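Local structure of hypothetical NUDIX hydrolase (Listeria monocytogenes, 3SON) at residues L69-I75 against V87-F93; D31-F35 against E109-R114; Y20-V24 against V116-A121. The protein probably hydrolyses nucleoside diphosphates linked to another moiety, with the help of metal ions, though its own substrate is not established. The contacts are given in a common frame with arbitrary orientation. Numbering follows the deposited sequence.

Contact 1 of 3, residues L69-I75 against V87-F93; sequences LDSHASI and VVPEYCF
This is an antiparallel pairing of two adjacent strands, the arms of a beta hairpin at one margin of the mixed sheet. The short axes approach to 4.3 Å with their directions at 152°. I75 and V88 form a hydrogen-bonded pair, I75 N to V88 O 2.8 Å and V88 N to I75 O 2.9 Å. A73 and E90 form the next, E90 N to A73 O at 2.8 Å and a weak return bond from A73 N to E90 O at 3.3 Å. Between them S74 faces P89 in a non-hydrogen-bonded pair (CA to CA 4.5 Å), a place where proline's missing N-H costs nothing across the pair. Toward L69 the strands part: D70 turns out of extended conformation (phi/psi -75/-22), and water 1 links L69 O (2.7 Å), S71 O (2.6 Å) and C92 N (3.0 Å), before L69 N regains C92 O at 3.1 Å. Beside S74 and P89, H72 (chi1 t) sets its ring edge toward the face of Y91 (chi1 m), centroids 5.6 Å apart in an offset edge-to-face pair. On this face H72 and S74 meet the second subunit, H72 stacking on its H72, whose N bonds S74 OG, while Y91 reaches helix 46-58. The A73/E90 face is turned to helix 128-142: I75 CD1 lies 3.7 Å from E90 OE2, and extended E90 (chi1 and chi2 t) sends OE1 to S129. L69 CB meets C92 CB at 4.1 Å. The arrangement is a beta hairpin of the Nudix fold.

Contact 2 of 3, residues D31-F35 against E109-R114; sequences DVWQF and EHSELR
Side chains alone join D31-F35 to E109-R114, two segments flanking a shared central strand in the mixed sheet of the Nudix domain, beside the calcium site. Even the nearest CA atoms, those of W33 and H110, are 9.2 Å apart, because strand 20-27 runs between the backbones. E109 is not extended (phi/psi -66/-21); its carboxylate forms a salt bridge with R27, and its side chain is about 5 Å from the bound calcium ion, which A37, E53 and E57 coordinate. H110 is extended and, with chi1 m, directs its ring at Q34: H110 NE2 donates to Q34 OE1 at 2.9 Å. Q34 suits this span: chi1 p and chi2 t extend its amide, and OE1 also accepts from R27. At S111 (-106/-13) the chain turns a corner, and S111 OG bonds H26. E112 resumes the extended course with chi1 and chi2 t, so that E112 CD lies 3.8 Å from W33 CH2 near the indole plane. L113 points away, and its side chain packs on V104 and L106. R114 returns to the side of E112: R114 NE forms a salt bridge with E112 OE2 at 3.0 Å, and one face of its guanidinium receives W33 CH2, 3.5 Å from R114 NE. The broad indole can thus lie against both members of the ion pair. Strand 20-27 is hydrogen-bonded to both sides, L25 to Q34 and H26 and V24 to E112 and R114, with the H26 ring edge-to-face against W33.

Contact 3 of 3, residues Y20-V24 against V116-A121; sequences YQFGV and VSYESA
V24, V116, A121 and F22 form the apolar centre, where a strand meets the start of a helix. V24 CG1 lies 4.2 Å from V116 CG2 and 4.3 Å from A121 CB, and F22 CB reaches A121 CB at 4.5 Å. Alanine is small enough to bring the first helical turn close to the strand. The F22 ring (chi1 m) runs along the start of the helix, with F22 CE2 3.8 Å from Y118 CB; L134 of helix 128-142 touches both F22 and A121. Holding this centre in register, F22 and V116 form an antiparallel hydrogen-bonded pair, F22 N to V116 O 2.8 Å and V116 N to F22 O 2.9 Å, with V116 O also receiving a CA-H...O contact from Q21 CA at 3.3 Å. On the sheet of the Nudix domain, strand 110-116 makes its last antiparallel pair with strand 20-27 here, and the chain then turns at S117 into helix 118-124. S117 (phi/psi -71/166, chi1 p) is the N-cap. Its short side chain suits the place, since S117 OG accepts from S120 N at 3.1 Å, while S117 O starts the helical bonding by accepting from A121 N at 2.9 Å. Farther out, water 3 takes over from direct pairing, accepting from Y118 N at 3.0 Å and donating to Y20 O at 2.7 Å.

All three contacts belong to one mixed sheet of the Nudix domain. Along the chain they are nested: contact 1 lies inside the loop closed by contact 2, itself inside that of contact 3. Contacts 2 and 3 adjoin, their centres 13 Å apart, around strand 20-27; R114 N lies 2.8 Å from V24 O, a probable hydrogen bond, and W33 CE3 3.3 Å from V24 CG2. Contact 1 stands apart, its centre 20 Å from each of the others, and strand 7-15 connects it to them by pairing with both 87-96 and 20-27. The sheet thus unites a subunit interface at contact 1 with a region beside the calcium ion at contact 2.

Contact 1 of 3, residues L69-I75 against V87-F93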
loop_
_atom_site.group_PDB
_atom_site.type_symbol
_atom_site.label_atom_id
_atom_site.label_comp_id
_atom_site.label_asym_id
_atom_site.label_seq_id
_atom_site.Cartn_x
_atom_site.Cartn_y
_atom_site.Cartn_z
ATOM N N LEU A 69 -2.160 1.967 -13.933
ATOM C CA LEU A 69 -1.118 2.510 -13.033
ATOM C C LEU A 69 -0.306 1.338 -12.478
ATOM O O LEU A 69 -0.840 0.224 -12.348
ATOM C CB LEU A 69 -1.754 3.284 -11.915
ATOM C CG LEU A 69 -2.503 4.573 -12.294
ATOM C CD1 LEU A 69 -3.205 5.234 -11.145
ATOM C CD2 LEU A 69 -1.507 5.545 -12.947
ATOM N N ASP A 70 0.978 1.567 -12.208
ATOM C CA ASP A 70 1.864 0.598 -11.511
ATOM C C ASP A 70 1.626 0.492 -10.005
ATOM O O ASP A 70 1.969 -0.506 -9.404
ATOM C CB ASP A 70 3.341 0.954 -11.728
ATOM C CG ASP A 70 3.770 0.845 -13.144
ATOM O OD1 ASP A 70 3.473 -0.205 -13.763
ATOM O OD2 ASP A 70 4.448 1.798 -13.626
ATOM N N SER A 71 1.040 1.495 -9.395
ATOM C CA SER A 71 0.872 1.465 -7.955
ATOM C C SER A 71 -0.026 0.313 -7.551
ATOM O O SER A 71 -1.080 0.121 -8.116
ATOM C CB SER A 71 0.324 2.817 -7.413
ATOM O OG SER A 71 1.226 3.873 -7.577
ATOM N N HIS A 72 0.437 -0.471 -6.600
ATOM C CA HIS A 72 -0.297 -1.605 -6.112
ATOM C C HIS A 72 -0.119 -1.727 -4.622
ATOM O O HIS A 72 0.948 -1.399 -4.101
ATOM C CB HIS A 72 0.217 -2.857 -6.884
ATOM C CG HIS A 72 0.030 -4.149 -6.154
ATOM N ND1 HIS A 72 0.606 -4.389 -4.961
ATOM C CD2 HIS A 72 -0.690 -5.297 -6.486
ATOM C CE1 HIS A 72 0.243 -5.607 -4.520
ATOM N NE2 HIS A 72 -0.530 -6.179 -5.471
ATOM N N ALA A 73 -1.146 -2.204 -3.912
ATOM C CA ALA A 73 -1.073 -2.444 -2.459
ATOM C C ALA A 73 -1.854 -3.693 -2.004
ATOM O O ALA A 73 -2.719 -4.153 -2.666
ATOM C CB ALA A 73 -1.583 -1.233 -1.674
ATOM N N SER A 74 -1.464 -4.260 -0.881
ATOM C CA SER A 74 -2.188 -5.390 -0.335
ATOM C C SER A 74 -3.170 -4.837 0.659
ATOM O O SER A 74 -2.914 -3.803 1.287
ATOM C CB SER A 74 -1.197 -6.383 0.291
ATOM O OG SER A 74 -0.294 -6.834 -0.693
ATOM N N ILE A 75 -4.324 -5.446 0.790
ATOM C CA ILE A 75 -5.291 -5.027 1.798
ATOM C C ILE A 75 -5.688 -6.216 2.629
ATOM O O ILE A 75 -5.883 -7.295 2.074
ATOM C CB ILE A 75 -6.581 -4.466 1.148
ATOM C CG1 ILE A 75 -6.297 -3.333 0.185
ATOM C CG2 ILE A 75 -7.547 -3.953 2.208
ATOM C CD1 ILE A 75 -7.548 -2.966 -0.613
ATOM N N VAL A 87 -4.341 -11.406 2.822
ATOM C CA VAL A 87 -4.344 -10.084 2.179
ATOM C C VAL A 87 -4.634 -10.232 0.687
ATOM O O VAL A 87 -4.348 -11.295 0.103
ATOM C CB VAL A 87 -2.999 -9.372 2.387
ATOM C CG1 VAL A 87 -2.714 -9.174 3.873
ATOM C CG2 VAL A 87 -1.819 -10.197 1.770
ATOM N N VAL A 88 -5.238 -9.229 0.042
ATOM C CA VAL A 88 -5.476 -9.305 -1.426
ATOM C C VAL A 88 -4.910 -8.105 -2.110
ATOM O O VAL A 88 -4.724 -7.016 -1.476
ATOM C CB VAL A 88 -6.974 -9.395 -1.818
ATOM C CG1 VAL A 88 -7.530 -10.779 -1.527
ATOM C CG2 VAL A 88 -7.785 -8.298 -1.153
ATOM N N PRO A 89 -4.588 -8.239 -3.397
ATOM C CA PRO A 89 -4.008 -7.102 -4.020
ATOM C C PRO A 89 -5.057 -6.111 -4.472
ATOM O O PRO A 89 -6.174 -6.492 -4.807
ATOM C CB PRO A 89 -3.312 -7.704 -5.259
ATOM C CG PRO A 89 -4.133 -8.852 -5.590
ATOM C CD PRO A 89 -4.560 -9.436 -4.294
ATOM N N GLU A 90 -4.664 -4.861 -4.477
ATOM C CA GLU A 90 -5.442 -3.773 -5.023
ATOM C C GLU A 90 -4.703 -3.155 -6.243
ATOM O O GLU A 90 -3.596 -2.581 -6.111
ATOM C CB GLU A 90 -5.645 -2.697 -3.954
ATOM C CG GLU A 90 -6.504 -1.572 -4.404
ATOM C CD GLU A 90 -6.588 -0.445 -3.395
ATOM O OE1 GLU A 90 -5.523 0.148 -3.035
ATOM O OE2 GLU A 90 -7.721 -0.159 -2.960
ATOM N N TYR A 91 -5.304 -3.261 -7.412
ATOM C CA TYR A 91 -4.737 -2.760 -8.652
ATOM C C TYR A 91 -5.373 -1.445 -8.969
ATOM O O TYR A 91 -6.531 -1.283 -8.753
ATOM C CB TYR A 91 -5.034 -3.735 -9.784
ATOM C CG TYR A 91 -4.500 -5.142 -9.547
ATOM C CD1 TYR A 91 -3.160 -5.407 -9.720
ATOM C CD2 TYR A 91 -5.327 -6.175 -9.103
ATOM C CE1 TYR A 91 -2.654 -6.663 -9.498
ATOM C CE2 TYR A 91 -4.839 -7.462 -8.887
ATOM C CZ TYR A 91 -3.483 -7.684 -9.087
ATOM O OH TYR A 91 -2.924 -8.911 -8.909
ATOM N N CYS A 92 -4.611 -0.517 -9.556
ATOM C CA CYS A 92 -5.068 0.790 -9.694
ATOM C C CYS A 92 -5.183 1.267 -11.119
ATOM O O CYS A 92 -4.325 0.904 -12.010
ATOM C CB CYS A 92 -4.134 1.749 -8.964
ATOM S SG CYS A 92 -3.983 1.456 -7.204
ATOM N N PHE A 93 -6.112 2.201 -11.344
ATOM C CA PHE A 93 -6.378 2.705 -12.704
ATOM C C PHE A 93 -6.791 4.164 -12.720
ATOM O O PHE A 93 -7.079 4.716 -11.693
ATOM C CB PHE A 93 -7.508 1.883 -13.395
ATOM C CG PHE A 93 -7.249 0.426 -13.501
ATOM C CD1 PHE A 93 -7.431 -0.408 -12.425
ATOM C CD2 PHE A 93 -6.787 -0.121 -14.688
ATOM C CE1 PHE A 93 -7.193 -1.752 -12.521
ATOM C CE2 PHE A 93 -6.544 -1.498 -14.782
ATOM C CZ PHE A 93 -6.689 -2.284 -13.690
HETATM O O HOH W 1 -1.766 -1.232 -10.225
HETATM O O HOH W 2 -2.986 -1.262 -13.328
#

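Contact 2 of 3, residues D31-F35 against E109-R114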
loop_
_atom_site.group_PDB
_atom_site.type_symbol
_atom_site.label_atom_id
_atom_site.label_comp_id
_atom_site.label_asym_id
_atom_site.label_seq_id
_atom_site.Cartn_x
_atom_site.Cartn_y
_atom_site.Cartn_z
ATOM N N ASP A 31 -18.392 10.215 6.823
ATOM C CA ASP A 31 -17.587 11.358 6.345
ATOM C C ASP A 31 -16.216 10.842 5.820
ATOM O O ASP A 31 -15.188 10.963 6.490
ATOM C CB ASP A 31 -17.422 12.418 7.434
ATOM C CG ASP A 31 -16.790 13.734 6.916
ATOM O OD1 ASP A 31 -16.719 13.958 5.672
ATOM O OD2 ASP A 31 -16.370 14.560 7.764
ATOM N N VAL A 32 -16.239 10.260 4.630
ATOM C CA VAL A 32 -15.121 9.537 4.058
ATOM C C VAL A 32 -15.058 9.882 2.576
ATOM O O VAL A 32 -16.052 9.831 1.928
ATOM C CB VAL A 32 -15.366 7.989 4.214
ATOM C CG1 VAL A 32 -14.529 7.181 3.238
ATOM C CG2 VAL A 32 -15.121 7.524 5.629
ATOM N N TRP A 33 -13.857 10.224 2.069
ATOM C CA TRP A 33 -13.662 10.558 0.667
ATOM C C TRP A 33 -12.837 9.424 0.105
ATOM O O TRP A 33 -11.904 8.924 0.770
ATOM C CB TRP A 33 -12.863 11.842 0.546
ATOM C CG TRP A 33 -13.585 13.081 0.871
ATOM C CD1 TRP A 33 -13.661 13.724 2.104
ATOM C CD2 TRP A 33 -14.432 13.845 -0.016
ATOM N NE1 TRP A 33 -14.450 14.824 2.016
ATOM C CE2 TRP A 33 -14.962 14.940 0.775
ATOM C CE3 TRP A 33 -14.820 13.722 -1.347
ATOM C CZ2 TRP A 33 -15.815 15.894 0.244
ATOM C CZ3 TRP A 33 -15.664 14.700 -1.884
ATOM C CH2 TRP A 33 -16.159 15.767 -1.084
ATOM N N GLN A 34 -13.232 8.926 -1.050
ATOM C CA GLN A 34 -12.552 7.797 -1.700
ATOM C C GLN A 34 -12.645 7.862 -3.230
ATOM O O GLN A 34 -13.368 8.691 -3.841
ATOM C CB GLN A 34 -13.159 6.431 -1.238
ATOM C CG GLN A 34 -14.653 6.282 -1.645
ATOM C CD GLN A 34 -15.415 5.116 -1.020
ATOM O OE1 GLN A 34 -16.657 5.065 -1.146
ATOM N NE2 GLN A 34 -14.691 4.121 -0.454
ATOM N N PHE A 35 -11.913 6.960 -3.865
ATOM C CA PHE A 35 -12.012 6.738 -5.294
ATOM C C PHE A 35 -12.998 5.599 -5.611
ATOM O O PHE A 35 -13.666 5.104 -4.700
ATOM C CB PHE A 35 -10.618 6.464 -5.887
ATOM C CG PHE A 35 -9.652 7.634 -5.771
ATOM C CD1 PHE A 35 -9.960 8.857 -6.289
ATOM C CD2 PHE A 35 -8.349 7.455 -5.241
ATOM C CE1 PHE A 35 -9.027 9.919 -6.226
ATOM C CE2 PHE A 35 -7.443 8.506 -5.120
ATOM C CZ PHE A 35 -7.776 9.745 -5.617
ATOM N N GLU A 109 -24.453 5.145 -2.940
ATOM C CA GLU A 109 -23.321 4.977 -2.025
ATOM C C GLU A 109 -22.592 6.307 -1.744
ATOM O O GLU A 109 -21.941 6.405 -0.729
ATOM C CB GLU A 109 -22.306 3.987 -2.632
ATOM C CG GLU A 109 -21.369 3.399 -1.583
ATOM C CD GLU A 109 -20.623 2.162 -2.073
ATOM O OE1 GLU A 109 -21.285 1.146 -2.384
ATOM O OE2 GLU A 109 -19.374 2.209 -2.129
ATOM N N HIS A 110 -22.755 7.293 -2.635
ATOM C CA HIS A 110 -22.057 8.570 -2.599
ATOM C C HIS A 110 -22.933 9.793 -2.612
ATOM O O HIS A 110 -24.035 9.807 -3.219
ATOM C CB HIS A 110 -21.026 8.645 -3.780
ATOM C CG HIS A 110 -19.992 7.555 -3.716
ATOM N ND1 HIS A 110 -19.929 6.596 -4.642
ATOM C CD2 HIS A 110 -19.025 7.255 -2.793
ATOM C CE1 HIS A 110 -18.990 5.723 -4.313
ATOM N NE2 HIS A 110 -18.439 6.115 -3.190
ATOM N N SER A 111 -22.448 10.857 -1.958
ATOM C CA SER A 111 -23.182 12.127 -1.823
ATOM C C SER A 111 -22.650 13.260 -2.686
ATOM O O SER A 111 -23.305 14.261 -2.838
ATOM C CB SER A 111 -23.171 12.612 -0.375
ATOM O OG SER A 111 -21.881 12.934 0.110
ATOM N N GLU A 112 -21.485 13.071 -3.231
ATOM C CA GLU A 112 -20.836 14.118 -3.978
ATOM C C GLU A 112 -19.655 13.517 -4.739
ATOM O O GLU A 112 -18.924 12.693 -4.205
ATOM C CB GLU A 112 -20.392 15.266 -3.010
ATOM C CG GLU A 112 -19.438 16.287 -3.642
ATOM C CD GLU A 112 -19.106 17.443 -2.778
ATOM O OE1 GLU A 112 -19.636 17.555 -1.644
ATOM O OE2 GLU A 112 -18.342 18.331 -3.248
ATOM N N LEU A 113 -19.473 13.986 -5.991
ATOM C CA LEU A 113 -18.211 13.869 -6.720
ATOM C C LEU A 113 -17.641 15.311 -6.696
ATOM O O LEU A 113 -18.374 16.257 -7.054
ATOM C CB LEU A 113 -18.434 13.500 -8.168
ATOM C CG LEU A 113 -17.218 13.440 -9.156
ATOM C CD1 LEU A 113 -16.242 12.367 -8.761
ATOM C CD2 LEU A 113 -17.593 13.322 -10.637
ATOM N N ARG A 114 -16.415 15.473 -6.207
ATOM C CA ARG A 114 -15.742 16.741 -6.230
ATOM C C ARG A 114 -14.472 16.673 -7.081
ATOM O O ARG A 114 -13.644 15.764 -6.938
ATOM C CB ARG A 114 -15.434 17.164 -4.781
ATOM C CG ARG A 114 -14.994 18.621 -4.647
ATOM C CD ARG A 114 -14.482 18.844 -3.227
ATOM N NE ARG A 114 -15.584 19.033 -2.278
ATOM C CZ ARG A 114 -15.450 19.299 -0.977
ATOM N NH1 ARG A 114 -14.256 19.445 -0.412
ATOM N NH2 ARG A 114 -16.534 19.469 -0.217
#

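Contact 3 of 3, residues Y20-V24 against V116-A121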
loop_
_atom_site.group_PDB
_atom_site.type_symbol
_atom_site.label_atom_id
_atom_site.label_comp_id
_atom_site.label_asym_id
_atom_site.label_seq_id
_atom_site.Cartn_x
_atom_site.Cartn_y
_atom_site.Cartn_z
ATOM N N TYR A 20 -4.833 19.785 -14.224
ATOM C CA TYR A 20 -5.650 18.609 -14.152
ATOM C C TYR A 20 -6.377 18.647 -12.841
ATOM O O TYR A 20 -5.865 19.180 -11.832
ATOM C CB TYR A 20 -4.802 17.352 -14.201
ATOM C CG TYR A 20 -4.194 17.100 -15.561
ATOM C CD1 TYR A 20 -4.918 16.437 -16.533
ATOM C CD2 TYR A 20 -2.908 17.514 -15.862
ATOM C CE1 TYR A 20 -4.380 16.195 -17.787
ATOM C CE2 TYR A 20 -2.365 17.288 -17.118
ATOM C CZ TYR A 20 -3.114 16.611 -18.071
ATOM O OH TYR A 20 -2.620 16.363 -19.336
ATOM N N GLN A 21 -7.598 18.133 -12.870
ATOM C CA GLN A 21 -8.366 17.919 -11.670
ATOM C C GLN A 21 -8.690 16.436 -11.485
ATOM O O GLN A 21 -8.785 15.670 -12.464
ATOM C CB GLN A 21 -9.618 18.774 -11.681
ATOM C CG GLN A 21 -9.272 20.269 -11.648
ATOM C CD GLN A 21 -10.408 21.123 -11.146
ATOM O OE1 GLN A 21 -11.556 20.844 -11.418
ATOM N NE2 GLN A 21 -10.087 22.163 -10.387
ATOM N N PHE A 22 -8.955 16.066 -10.237
ATOM C CA PHE A 22 -9.121 14.692 -9.851
ATOM C C PHE A 22 -10.450 14.564 -9.105
ATOM O O PHE A 22 -10.854 15.458 -8.327
ATOM C CB PHE A 22 -7.942 14.272 -8.969
ATOM C CG PHE A 22 -6.613 14.425 -9.650
ATOM C CD1 PHE A 22 -6.191 13.435 -10.514
ATOM C CD2 PHE A 22 -5.850 15.559 -9.509
ATOM C CE1 PHE A 22 -5.024 13.558 -11.217
ATOM C CE2 PHE A 22 -4.638 15.679 -10.167
ATOM C CZ PHE A 22 -4.253 14.699 -11.057
ATOM N N GLY A 23 -11.132 13.484 -9.402
ATOM C CA GLY A 23 -12.452 13.251 -8.933
ATOM C C GLY A 23 -12.463 12.399 -7.645
ATOM O O GLY A 23 -11.938 11.298 -7.606
ATOM N N VAL A 24 -12.928 12.991 -6.551
ATOM C CA VAL A 24 -13.048 12.235 -5.306
ATOM C C VAL A 24 -14.507 12.156 -4.923
ATOM O O VAL A 24 -15.268 13.080 -5.172
ATOM C CB VAL A 24 -12.260 12.855 -4.148
ATOM C CG1 VAL A 24 -10.790 12.972 -4.512
ATOM C CG2 VAL A 24 -12.747 14.274 -3.825
ATOM N N VAL A 116 -11.081 18.269 -7.845
ATOM C CA VAL A 116 -10.162 19.006 -6.992
ATOM C C VAL A 116 -8.741 18.925 -7.543
ATOM O O VAL A 116 -8.412 18.052 -8.327
ATOM C CB VAL A 116 -10.183 18.415 -5.558
ATOM C CG1 VAL A 116 -11.580 18.577 -4.947
ATOM C CG2 VAL A 116 -9.803 16.926 -5.580
ATOM N N SER A 117 -7.880 19.835 -7.097
ATOM C CA SER A 117 -6.499 19.790 -7.510
ATOM C C SER A 117 -5.802 18.592 -6.863
ATOM O O SER A 117 -6.302 17.990 -5.938
ATOM C CB SER A 117 -5.765 21.035 -7.059
ATOM O OG SER A 117 -5.669 21.022 -5.657
ATOM N N TYR A 118 -4.638 18.271 -7.377
ATOM C CA TYR A 118 -3.814 17.238 -6.787
ATOM C C TYR A 118 -3.691 17.415 -5.286
ATOM O O TYR A 118 -4.006 16.521 -4.449
ATOM C CB TYR A 118 -2.423 17.220 -7.463
ATOM C CG TYR A 118 -1.462 16.266 -6.805
ATOM C CD1 TYR A 118 -1.548 14.895 -7.021
ATOM C CD2 TYR A 118 -0.520 16.709 -5.893
ATOM C CE1 TYR A 118 -0.715 13.992 -6.343
ATOM C CE2 TYR A 118 0.344 15.827 -5.258
ATOM C CZ TYR A 118 0.277 14.481 -5.514
ATOM O OH TYR A 118 1.124 13.595 -4.866
ATOM N N GLU A 119 -3.258 18.605 -4.910
ATOM C CA GLU A 119 -2.933 18.884 -3.529
ATOM C C GLU A 119 -4.175 18.803 -2.660
ATOM O O GLU A 119 -4.130 18.239 -1.557
ATOM C CB GLU A 119 -2.192 20.230 -3.459
ATOM C CG GLU A 119 -0.885 20.198 -4.256
ATOM C CD GLU A 119 -0.988 20.461 -5.776
ATOM O OE1 GLU A 119 -2.085 20.791 -6.335
ATOM O OE2 GLU A 119 0.097 20.390 -6.441
ATOM N N SER A 120 -5.327 19.197 -3.214
ATOM C CA SER A 120 -6.582 19.141 -2.475
ATOM C C SER A 120 -7.041 17.722 -2.292
ATOM O O SER A 120 -7.421 17.342 -1.203
ATOM C CB SER A 120 -7.669 19.979 -3.141
ATOM O OG SER A 120 -7.299 21.356 -3.075
ATOM N N ALA A 121 -6.830 16.905 -3.344
ATOM C CA ALA A 121 -7.184 15.472 -3.303
ATOM C C ALA A 121 -6.380 14.733 -2.218
ATOM O O ALA A 121 -6.939 13.915 -1.469
ATOM C CB ALA A 121 -6.930 14.860 -4.675
HETATM O O HOH W 3 -3.890 19.473 -9.967
#